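Local coordinates for Z-ring associated protein G (Haemophilus ducreyi, PDB 6UN9), which probably takes part in cell division, cell envelope biogenesis and cell shape maintenance, and can assemble into a tetrameric alpha-helical coiled coil, at the interface of chains A and B and the interface of chains A and C. Coordinates in Å, arbitrary orientation; residue numbers count along the deposited sequence, not the author numbering. Chains: chain A/B/C, Uncharacterized protein.

Contact 1: the interface of chains A and B. Residues chain A 28, 31-32; chain B 28, 32.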
loop_
_atom_site.group_PDB
_atom_site.type_symbol
_atom_site.label_atom_id
_atom_site.label_comp_id
_atom_site.label_asym_id
_atom_site.label_seq_id
_atom_site.Cartn_x
_atom_site.Cartn_y
_atom_site.Cartn_z
ATOM N N ALA A 28 -12.508 36.601 2.865
ATOM C CA ALA A 28 -13.146 35.293 2.880
ATOM C C ALA A 28 -13.269 34.718 1.473
ATOM O O ALA A 28 -13.183 33.510 1.294
ATOM C CB ALA A 28 -14.523 35.378 3.547
ATOM N N LYS A 31 -9.823 33.522 0.569
ATOM C CA LYS A 31 -9.455 32.358 1.357
ATOM C C LYS A 31 -10.096 31.098 0.775
ATOM O O LYS A 31 -9.435 30.057 0.642
ATOM C CB LYS A 31 -9.858 32.603 2.816
ATOM C CG LYS A 31 -9.153 31.788 3.865
ATOM C CD LYS A 31 -10.025 30.596 4.241
ATOM C CE LYS A 31 -9.274 29.478 4.980
ATOM N NZ LYS A 31 -10.185 28.278 5.183
HETATM N N MSE A 32 -11.356 31.206 0.350
HETATM C CA MSE A 32 -12.148 30.085 -0.148
HETATM C C MSE A 32 -11.697 29.501 -1.462
HETATM O O MSE A 32 -11.981 28.335 -1.742
HETATM C CB MSE A 32 -13.598 30.483 -0.331
HETATM C CG MSE A 32 -14.399 30.527 0.939
HETATM SE SE MSE A 32 -16.300 30.596 0.545
HETATM C CE MSE A 32 -16.351 31.995 -0.824
ATOM N N ALA B 28 -20.950 33.060 3.114
ATOM C CA ALA B 28 -19.556 32.686 2.944
ATOM C C ALA B 28 -19.045 31.970 4.181
ATOM O O ALA B 28 -18.585 30.831 4.099
ATOM C CB ALA B 28 -18.709 33.917 2.646
HETATM N N MSE B 32 -17.437 27.932 4.525
HETATM C CA MSE B 32 -16.112 27.587 5.013
HETATM C C MSE B 32 -16.212 26.637 6.191
HETATM O O MSE B 32 -15.494 25.645 6.251
HETATM C CB MSE B 32 -15.340 28.832 5.423
HETATM C CG MSE B 32 -15.292 29.894 4.363
HETATM SE SE MSE B 32 -13.867 31.158 4.746
HETATM C CE MSE B 32 -14.024 31.231 6.693
#
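A:Met32 and B:Met32 meet in a parallel coiled-coil interface, where helix 16-37 of chain A lies beside helix 16-66 of chain B and helps hold two subunits of the homotetramer together. The parallel register follows from equivalent residues facing one another: the CA atoms of A:Ala28 and B:Ala28 are 6.9 Å apart, and those of A:Met32 and B:Met32 7.0 Å, one turn further along. Both Met32 residues are engineered selenomethionines replacing isoleucine, so their detailed fit is a feature of this construct.

The two selenomethionine side chains cross at about a right angle and touch through their middles, with CG of A:Met32 3.6 Å from CG of B:Met32. Each selenium then rests against the partner's CG: SE of B:Met32 is 3.9 Å from CG of A:Met32, and SE of A:Met32 is 4.0 Å from CG of B:Met32. In B:Met32, CG is turned away from the carbonyl carbon (chi1 -52°) and the chain stays extended through chi2 (-162°), which carries SE across to chain A. There the aliphatic part of A:Lys31 meets it, CD lying 3.9 Å from SE of B:Met32; a bend at chi2 (-98°) takes the lysine chain obliquely across the selenomethionine. The hidden surface is uneven, 74 Å² for B:Met32 against 34 Å² for A:Met32.

The small A:Ala28 and B:Ala28 probably allow the helices to come close, their CB atoms being 4.5 Å apart. Their spacing of four residues from Met32 suits successive core positions of a coiled coil. The patch thus pairs the N-terminal parts of two subunits through mainly apolar side-chain contacts among the residues described.

Contact 2: the interface of chains A and C. Residues chain A 64, 67-68, 72, 80; chain C 42-43, 46-47.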
loop_
_atom_site.group_PDB
_atom_site.type_symbol
_atom_site.label_atom_id
_atom_site.label_comp_id
_atom_site.label_asym_id
_atom_site.label_seq_id
_atom_site.Cartn_x
_atom_site.Cartn_y
_atom_site.Cartn_z
ATOM N N PHE A 64 4.367 -13.104 -7.134
ATOM C CA PHE A 64 3.895 -14.262 -6.396
ATOM C C PHE A 64 3.054 -15.183 -7.265
ATOM O O PHE A 64 3.059 -16.406 -7.060
ATOM C CB PHE A 64 3.115 -13.797 -5.155
ATOM C CG PHE A 64 3.977 -13.724 -3.940
ATOM C CD1 PHE A 64 3.738 -14.547 -2.845
ATOM C CD2 PHE A 64 5.094 -12.891 -3.933
ATOM C CE1 PHE A 64 4.590 -14.513 -1.758
ATOM C CE2 PHE A 64 5.928 -12.843 -2.846
ATOM C CZ PHE A 64 5.688 -13.664 -1.767
ATOM N N ASN A 67 5.891 -17.361 -9.132
ATOM C CA ASN A 67 6.705 -18.144 -8.191
ATOM C C ASN A 67 5.899 -19.121 -7.335
ATOM O O ASN A 67 6.503 -19.943 -6.636
ATOM C CB ASN A 67 7.509 -17.254 -7.254
ATOM C CG ASN A 67 8.762 -16.723 -7.897
ATOM O OD1 ASN A 67 9.790 -16.541 -7.236
ATOM N ND2 ASN A 67 8.694 -16.477 -9.200
ATOM N N SER A 68 4.573 -19.067 -7.353
ATOM C CA SER A 68 3.844 -20.114 -6.651
ATOM C C SER A 68 3.468 -21.253 -7.588
ATOM O O SER A 68 3.542 -22.430 -7.211
ATOM C CB SER A 68 2.597 -19.543 -5.983
ATOM O OG SER A 68 1.897 -20.549 -5.279
ATOM N N LEU A 72 5.909 -24.977 -7.119
ATOM C CA LEU A 72 5.004 -25.985 -6.565
ATOM C C LEU A 72 4.232 -26.628 -7.709
ATOM O O LEU A 72 3.005 -26.535 -7.779
ATOM C CB LEU A 72 4.041 -25.366 -5.548
ATOM C CG LEU A 72 4.442 -24.542 -4.314
ATOM C CD1 LEU A 72 3.184 -24.125 -3.548
ATOM C CD2 LEU A 72 5.383 -25.313 -3.397
ATOM N N PHE A 80 -4.276 -17.775 -7.485
ATOM C CA PHE A 80 -3.141 -17.042 -8.094
ATOM C C PHE A 80 -3.094 -17.109 -9.636
ATOM O O PHE A 80 -3.437 -18.130 -10.249
ATOM C CB PHE A 80 -1.803 -17.562 -7.530
ATOM C CG PHE A 80 -1.316 -16.859 -6.269
ATOM C CD1 PHE A 80 -1.220 -15.479 -6.202
ATOM C CD2 PHE A 80 -0.924 -17.597 -5.155
ATOM C CE1 PHE A 80 -0.747 -14.845 -5.037
ATOM C CE2 PHE A 80 -0.453 -16.978 -3.995
ATOM C CZ PHE A 80 -0.362 -15.596 -3.937
ATOM N N HIS C 42 4.020 -21.163 2.957
ATOM C CA HIS C 42 4.479 -19.799 2.741
ATOM C C HIS C 42 3.646 -19.079 1.689
ATOM O O HIS C 42 3.308 -17.907 1.868
ATOM C CB HIS C 42 5.958 -19.823 2.372
ATOM C CG HIS C 42 6.456 -18.588 1.680
ATOM N ND1 HIS C 42 7.285 -17.672 2.296
ATOM C CD2 HIS C 42 6.291 -18.152 0.408
ATOM C CE1 HIS C 42 7.583 -16.710 1.441
ATOM N NE2 HIS C 42 6.996 -16.979 0.288
ATOM N N PHE C 43 3.274 -19.763 0.603
ATOM C CA PHE C 43 2.498 -19.083 -0.433
ATOM C C PHE C 43 1.006 -19.010 -0.121
ATOM O O PHE C 43 0.342 -18.070 -0.567
ATOM C CB PHE C 43 2.677 -19.755 -1.790
ATOM C CG PHE C 43 3.972 -19.431 -2.463
ATOM C CD1 PHE C 43 4.187 -18.181 -3.018
ATOM C CD2 PHE C 43 4.968 -20.384 -2.565
ATOM C CE1 PHE C 43 5.384 -17.871 -3.645
ATOM C CE2 PHE C 43 6.162 -20.091 -3.190
ATOM C CZ PHE C 43 6.369 -18.828 -3.729
ATOM N N SER C 46 0.944 -16.248 2.240
ATOM C CA SER C 46 1.312 -15.035 1.530
ATOM C C SER C 46 0.153 -14.521 0.697
ATOM O O SER C 46 0.141 -13.342 0.337
ATOM C CB SER C 46 2.521 -15.274 0.631
ATOM O OG SER C 46 3.703 -15.423 1.397
ATOM N N ALA C 47 -0.810 -15.386 0.367
ATOM C CA ALA C 47 -1.946 -14.952 -0.434
ATOM C C ALA C 47 -2.913 -14.123 0.400
ATOM O O ALA C 47 -3.162 -12.949 0.101
ATOM C CB ALA C 47 -2.664 -16.155 -1.043
#
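C:Phe43 inserts its ring between A:Phe64, A:Asn67 and A:Ser68 and is the main hydrophobic knob of this antiparallel interface, hiding 71 Å² of the 180 Å² buried in the patch.

Aromatic contacts come first. The rings of C:Phe43 and A:Phe64 pack edge-to-face, with centroids 5.5 Å apart and planes at 68°. The CD1-CE1 side of C:Phe43 points towards the face of A:Phe64, off-centre near CD1. One face of C:Phe43 is backed by its own neighbour C:His42, whose CD2 stands 3.8 Å above the ring plane over its centre. On the opposite face lies A:Ser68, whose CB makes a CH-pi contact 3.9 Å from the ring centroid. With OG anti to the backbone N (chi1 -179°), A:Ser68 sends its hydroxyl back towards the root of the phenylalanine, 3.7 Å from CB of C:Phe43.

Contacts of small side chains with the rings extend the patch along helix 18-66 of chain C. CB of C:Ser46 packs against CE1 of A:Phe64, and CB of C:Ala47 lies 3.7 Å from CZ of A:Phe80. Separately, the A:Phe80 ring turns its edge, in plane, to the backbone O of C:Phe43, 3.7 Å from CE2, a contact and not a hydrogen bond.

A hydrogen bond within chain C supports the patch: C:Ser46 OG donates to C:His42 O at 2.6 Å, tilted 31° from the carbonyl plane. It ties the serine hydroxyl to the preceding helical turn while CB faces chain A.

In the fold, the patch joins the C-terminal end of helix 42-69 of chain A, with A:Leu72 and A:Phe80 from the non-helical tail after it, to the middle of an oppositely directed helix.

About 53 Å separates the C-alpha centres of contact 1 and contact 2, which share no residue but are both built on chain A. Contact 1 uses helix 16-37, whereas contact 2 uses the far end of helix 42-69 and the tail beyond it, so one elongated subunit engages a parallel partner near its N terminus and an antiparallel partner near its C terminus. Both interfaces are two-fold symmetric, and each patch recurs with the chains exchanged. Combining the two modes would join parallel pairs antiparallel, overlapping in their C-terminal parts, into the four-chain deposited assembly, in keeping with the homotetrameric coiled coil.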